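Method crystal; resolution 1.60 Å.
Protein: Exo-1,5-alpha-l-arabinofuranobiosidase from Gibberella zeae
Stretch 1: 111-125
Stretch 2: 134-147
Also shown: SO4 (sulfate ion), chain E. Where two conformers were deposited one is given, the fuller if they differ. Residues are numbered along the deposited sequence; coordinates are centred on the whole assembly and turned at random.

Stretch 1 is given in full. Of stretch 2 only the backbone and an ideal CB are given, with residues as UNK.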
# COMPACT_ATOMS: atom_id res chain seq x y z
N SER A 111 -5.75 7.53 -11.81
CA SER A 111 -5.62 8.48 -12.91
C SER A 111 -6.36 9.76 -12.53
O SER A 111 -7.51 9.70 -12.09
CB SER A 111 -6.20 7.83 -14.19
OG SER A 111 -6.06 8.73 -15.30
N ILE A 112 -5.68 10.89 -12.66
CA ILE A 112 -6.13 12.16 -12.11
C ILE A 112 -5.62 13.27 -13.04
O ILE A 112 -4.41 13.32 -13.35
CB ILE A 112 -5.51 12.42 -10.71
CG1 ILE A 112 -5.89 11.29 -9.74
CG2 ILE A 112 -5.91 13.81 -10.11
CD1 ILE A 112 -5.20 11.39 -8.35
N PRO A 113 -6.51 14.16 -13.49
CA PRO A 113 -6.00 15.27 -14.29
C PRO A 113 -5.14 16.19 -13.46
O PRO A 113 -5.24 16.22 -12.25
CB PRO A 113 -7.27 15.98 -14.74
CG PRO A 113 -8.29 15.66 -13.68
CD PRO A 113 -7.94 14.29 -13.18
N SER A 114 -4.29 16.96 -14.13
CA SER A 114 -3.34 17.84 -13.45
C SER A 114 -4.00 18.79 -12.46
O SER A 114 -3.41 19.13 -11.44
CB SER A 114 -2.54 18.68 -14.45
OG SER A 114 -1.74 17.90 -15.32
N ASP A 115 -5.20 19.24 -12.79
CA ASP A 115 -5.93 20.13 -11.91
C ASP A 115 -6.60 19.48 -10.70
O ASP A 115 -7.26 20.16 -9.88
CB ASP A 115 -6.90 20.94 -12.76
CG ASP A 115 -8.11 20.18 -13.20
OD1 ASP A 115 -8.28 18.98 -12.92
OD2 ASP A 115 -8.97 20.79 -13.89
N LEU A 116 -6.40 18.16 -10.57
CA LEU A 116 -6.87 17.34 -9.46
C LEU A 116 -8.39 17.25 -9.35
O LEU A 116 -8.90 16.88 -8.28
CB LEU A 116 -6.28 17.82 -8.12
CG LEU A 116 -4.78 17.91 -8.02
CD1 LEU A 116 -4.36 18.25 -6.56
CD2 LEU A 116 -4.10 16.64 -8.50
N SER A 117 -9.11 17.52 -10.44
CA SER A 117 -10.58 17.64 -10.37
C SER A 117 -11.37 16.33 -10.24
O SER A 117 -12.56 16.32 -9.83
CB SER A 117 -11.04 18.43 -11.59
OG SER A 117 -10.77 17.82 -12.82
N GLU A 118 -10.75 15.20 -10.62
CA GLU A 118 -11.37 13.87 -10.55
C GLU A 118 -10.35 12.82 -10.15
O GLU A 118 -9.14 13.06 -10.23
CB GLU A 118 -11.99 13.48 -11.90
CG GLU A 118 -13.03 14.47 -12.41
CD GLU A 118 -13.70 14.01 -13.68
OE1 GLU A 118 -14.44 13.01 -13.63
OE2 GLU A 118 -13.50 14.66 -14.73
N THR A 119 -10.86 11.68 -9.68
CA THR A 119 -10.06 10.51 -9.31
C THR A 119 -10.63 9.27 -9.98
O THR A 119 -11.83 9.11 -10.07
CB THR A 119 -10.00 10.33 -7.78
OG1 THR A 119 -11.31 10.52 -7.23
CG2 THR A 119 -9.08 11.36 -7.12
N LEU A 120 -9.76 8.42 -10.49
CA LEU A 120 -10.19 7.23 -11.19
C LEU A 120 -9.20 6.08 -10.97
O LEU A 120 -8.10 6.07 -11.55
CB LEU A 120 -10.37 7.57 -12.67
CG LEU A 120 -10.83 6.49 -13.65
CD1 LEU A 120 -12.04 5.68 -13.16
CD2 LEU A 120 -11.08 7.14 -15.03
N ILE A 121 -9.62 5.11 -10.15
CA ILE A 121 -8.83 3.94 -9.89
C ILE A 121 -8.92 3.02 -11.13
O ILE A 121 -10.01 2.60 -11.52
CB ILE A 121 -9.22 3.21 -8.57
CG1 ILE A 121 -8.87 4.10 -7.36
CG2 ILE A 121 -8.52 1.87 -8.49
CD1 ILE A 121 -9.45 3.61 -6.00
N GLU A 122 -7.75 2.66 -11.67
CA GLU A 122 -7.56 1.87 -12.89
C GLU A 122 -6.83 0.61 -12.56
O GLU A 122 -6.10 0.54 -11.57
CB GLU A 122 -6.65 2.63 -13.89
CG GLU A 122 -7.05 4.08 -14.20
CD GLU A 122 -8.23 4.14 -15.13
OE1 GLU A 122 -9.23 3.46 -14.83
OE2 GLU A 122 -8.18 4.89 -16.14
N VAL A 123 -7.01 -0.42 -13.40
CA VAL A 123 -6.10 -1.57 -13.42
C VAL A 123 -5.44 -1.68 -14.79
O VAL A 123 -6.14 -1.69 -15.80
CB VAL A 123 -6.79 -2.92 -13.05
CG1 VAL A 123 -5.87 -4.13 -13.19
CG2 VAL A 123 -7.34 -2.83 -11.64
N TYR A 124 -4.11 -1.78 -14.78
CA TYR A 124 -3.26 -2.08 -15.95
C TYR A 124 -2.59 -3.42 -15.70
O TYR A 124 -2.37 -3.84 -14.55
CB TYR A 124 -2.19 -0.97 -16.16
CG TYR A 124 -2.74 0.25 -16.84
CD1 TYR A 124 -3.56 1.13 -16.16
CD2 TYR A 124 -2.50 0.50 -18.20
CE1 TYR A 124 -4.13 2.25 -16.81
CE2 TYR A 124 -3.04 1.57 -18.83
CZ TYR A 124 -3.86 2.45 -18.18
OH TYR A 124 -4.43 3.52 -18.86
N ALA A 125 -2.24 -4.12 -16.78
CA ALA A 125 -1.65 -5.45 -16.68
C ALA A 125 -0.47 -5.62 -17.60
O ALA A 125 -0.44 -5.01 -18.66
CB ALA A 125 -2.68 -6.53 -17.00
N UNK A 134 -0.88 -3.02 -20.59
CA UNK A 134 -2.18 -2.84 -21.26
C UNK A 134 -3.22 -2.38 -20.23
O UNK A 134 -3.26 -2.91 -19.12
CB UNK A 134 -2.63 -4.14 -21.94
N UNK A 135 -4.04 -1.40 -20.61
CA UNK A 135 -5.22 -1.03 -19.82
C UNK A 135 -6.18 -2.20 -19.72
O UNK A 135 -6.47 -2.87 -20.74
CB UNK A 135 -5.93 0.18 -20.43
N UNK A 136 -6.64 -2.50 -18.50
CA UNK A 136 -7.57 -3.61 -18.31
C UNK A 136 -8.98 -3.09 -18.08
O UNK A 136 -9.89 -3.40 -18.88
CB UNK A 136 -7.13 -4.49 -17.14
N UNK A 137 -9.16 -2.30 -17.03
CA UNK A 137 -10.47 -1.77 -16.70
C UNK A 137 -10.43 -0.57 -15.77
O UNK A 137 -9.46 -0.38 -15.02
CB UNK A 137 -11.32 -2.87 -16.07
N UNK A 138 -11.50 0.23 -15.84
CA UNK A 138 -11.83 1.24 -14.84
C UNK A 138 -12.53 0.59 -13.65
O UNK A 138 -13.43 -0.27 -13.82
CB UNK A 138 -12.71 2.33 -15.45
N UNK A 139 -12.08 0.91 -12.45
CA UNK A 139 -12.67 0.36 -11.23
C UNK A 139 -13.62 1.32 -10.54
O UNK A 139 -14.79 0.99 -10.29
CB UNK A 139 -11.56 -0.04 -10.25
N UNK A 140 -13.13 2.49 -10.18
CA UNK A 140 -13.91 3.41 -9.34
C UNK A 140 -13.61 4.84 -9.69
O UNK A 140 -12.46 5.24 -9.66
CB UNK A 140 -13.63 3.17 -7.86
N UNK A 141 -14.65 5.59 -10.02
CA UNK A 141 -14.56 7.03 -10.28
C UNK A 141 -15.01 7.81 -9.09
O UNK A 141 -16.06 7.49 -8.48
CB UNK A 141 -15.39 7.42 -11.50
N UNK A 142 -14.24 8.83 -8.75
CA UNK A 142 -14.57 9.77 -7.72
C UNK A 142 -14.30 11.21 -8.12
O UNK A 142 -13.89 11.54 -9.26
CB UNK A 142 -13.79 9.43 -6.45
N UNK A 143 -14.47 12.08 -7.14
CA UNK A 143 -14.30 13.51 -7.34
C UNK A 143 -12.92 14.04 -7.03
O UNK A 143 -11.91 13.35 -7.21
CB UNK A 143 -15.32 14.26 -6.48
N UNK A 144 -12.86 15.29 -6.57
CA UNK A 144 -11.65 16.06 -6.52
C UNK A 144 -10.64 15.47 -5.53
O UNK A 144 -10.98 15.15 -4.39
CB UNK A 144 -11.98 17.51 -6.15
N UNK A 145 -9.40 15.36 -5.98
CA UNK A 145 -8.33 14.68 -5.24
C UNK A 145 -7.69 15.52 -4.16
O UNK A 145 -6.47 15.69 -4.15
CB UNK A 145 -7.24 14.22 -6.21
N UNK A 146 -8.50 15.98 -3.20
CA UNK A 146 -8.01 16.58 -1.97
C UNK A 146 -8.69 15.90 -0.81
O UNK A 146 -9.87 15.57 -0.90
CB UNK A 146 -8.25 18.09 -1.94
N UNK A 147 -7.95 15.62 0.29
CA UNK A 147 -8.52 14.82 1.41
C UNK A 147 -9.34 15.66 2.38
O UNK A 147 -9.01 15.75 3.58
CB UNK A 147 -7.40 14.12 2.18
S SO4 E . -16.41 16.67 -5.70
O1 SO4 E . -16.12 16.69 -7.13
O2 SO4 E . -17.58 15.87 -5.45
O3 SO4 E . -15.24 16.18 -4.99
O4 SO4 E . -16.74 18.05 -5.24

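Stretch 2 runs antiparallel to the strand 119-125, with two beta bulges in the register.

Position 134 pairs with Ala125. Its N donates to Ala125 O at 2.8 Å, and its O accepts from Ala125 N at 2.8 Å. CB lies on the face of Ala125, whose small methyl leaves room for many side chains, long polar ones included. The residue is Glu134.

Position 135 pairs with Tyr124 and shares its face. The ideal CB is 3.6 Å from Tyr124 CE2, and the CA sits over the ring face. An aromatic or aliphatic group would suit. It is Phe135, t at chi1. Its ring edge points toward the Tyr124 face, with planes at 63°.

Position 136 sits in a bulge, with phi/psi of -105/-60. The ideal CB is tight against Val123 O, 3.3 Å away, and points toward stretch 1 near Val123 and Ala125. A compact apolar side chain fits. Val136 places CG2 3.4 Å from Ala125 CB.

Position 137 pairs with Val123, and its O accepts from Val123 N at 2.9 Å. No side chain of stretch 1 presses on CB, so several small or medium residues would do. It is Ser137, whose OG is bonded elsewhere in the structure.

Position 138 faces the carboxylate of Glu122: the ideal CB is 3.7 Å from Glu122 OE1. The ideal CB of position 138 is also 4.1 Å from Leu120 CD1. A donor would suit, so His, Lys, Arg, Asn or Gln are candidates. It is His138. ND1 donates to Glu122 OE1 at a short 2.5 Å, near the plane of the imidazole.

Position 139 is the other bulge, phi/psi -101/-58. CB points sideways, near Ile121 and Val123. A branched aliphatic suits. In Val139, CG2 lies 3.7 Å from Val123 CG2, and CB lies 4.0 Å from Ile121 CG2.

Position 140 pairs with Ile121, and the ideal CB is 4.5 Å from Ile121 CB. Small or medium apolar residues are plausible. It is Ala140.

Position 141 shares a face with Leu120, and an aliphatic side chain would extend that patch. Leu141 sets CB 4.2 Å from Leu120 CD1. Leu141 CD1 is 3.9 Å from Glu118 OE1.

Position 142 has no room: an ideal CB would clash with Thr119 OG1 at 2.8 Å. Glycine is favoured, and it is Gly142.

At position 143 CB would point away from stretch 1, but would lie 2.4 Å from O3 of a sulfate, probably from the crystallisation liquor. It is Gly143, whose O accepts from Thr119 OG1 at 2.9 Å.

Position 144 has CB touching Leu116 O and Ser117 O but pointing away overall, so many side chains would suit. In Glu144, OE1 lies near two waters that also reach Asp115 O. Its backbone N donates to sulfate O3 at 3.0 Å.

Position 145 points toward Thr119 CG2, 3.5 Å from the ideal CB, with Ile112 and Leu116 close. Something small and apolar suits: Ala145.

Position 146 points sideways. An aliphatic chain could reach Leu116, and Leu146 CD2 lies 4.2 Å from Leu116 CD1.

Position 147 is unconstrained by stretch 1; it is Pro147.

Stretch 2 134-147: EFVSHVALGGEALP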
# COMPACT_ATOMS: atom_id res chain seq x y z
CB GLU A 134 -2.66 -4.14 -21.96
CG GLU A 134 -3.41 -5.16 -21.05
CD GLU A 134 -4.02 -6.40 -21.75
OE1 GLU A 134 -5.30 -6.47 -21.88
OE2 GLU A 134 -3.23 -7.27 -22.12
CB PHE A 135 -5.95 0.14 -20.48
CG PHE A 135 -7.25 0.46 -19.85
CD1 PHE A 135 -7.28 1.01 -18.59
CD2 PHE A 135 -8.46 0.26 -20.52
CE1 PHE A 135 -8.47 1.31 -17.98
CE2 PHE A 135 -9.68 0.56 -19.90
CZ PHE A 135 -9.68 1.10 -18.64
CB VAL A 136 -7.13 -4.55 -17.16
CG1 VAL A 136 -8.17 -5.69 -16.98
CG2 VAL A 136 -5.71 -5.10 -17.45
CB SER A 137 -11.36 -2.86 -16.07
OG SER A 137 -10.81 -3.37 -14.85
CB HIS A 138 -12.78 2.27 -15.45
CG HIS A 138 -12.22 2.98 -16.63
ND1 HIS A 138 -11.04 3.70 -16.58
CD2 HIS A 138 -12.71 3.15 -17.89
CE1 HIS A 138 -10.83 4.28 -17.75
NE2 HIS A 138 -11.83 3.96 -18.57
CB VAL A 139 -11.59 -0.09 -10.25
CG1 VAL A 139 -12.25 -0.84 -9.00
CG2 VAL A 139 -10.53 -1.00 -10.97
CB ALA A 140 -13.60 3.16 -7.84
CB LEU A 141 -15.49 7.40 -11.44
CG LEU A 141 -15.56 8.83 -11.93
CD1 LEU A 141 -14.29 9.30 -12.60
CD2 LEU A 141 -16.76 8.95 -12.92
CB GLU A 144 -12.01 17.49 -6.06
CG GLU A 144 -10.83 18.40 -5.93
CD GLU A 144 -11.18 19.85 -5.66
OE1 GLU A 144 -10.31 20.69 -5.97
OE2 GLU A 144 -12.29 20.13 -5.18
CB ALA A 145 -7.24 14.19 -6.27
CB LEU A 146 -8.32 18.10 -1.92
CG LEU A 146 -7.70 18.96 -2.99
CD1 LEU A 146 -8.30 20.39 -2.86
CD2 LEU A 146 -6.21 18.96 -2.85
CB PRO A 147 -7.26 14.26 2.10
CG PRO A 147 -6.26 15.35 1.87
CD PRO A 147 -6.50 15.84 0.47
O HOH W 1 -9.69 20.92 -9.03
O HOH W 2 -7.75 20.82 -6.73
O HOH W 3 -15.64 12.44 -11.19
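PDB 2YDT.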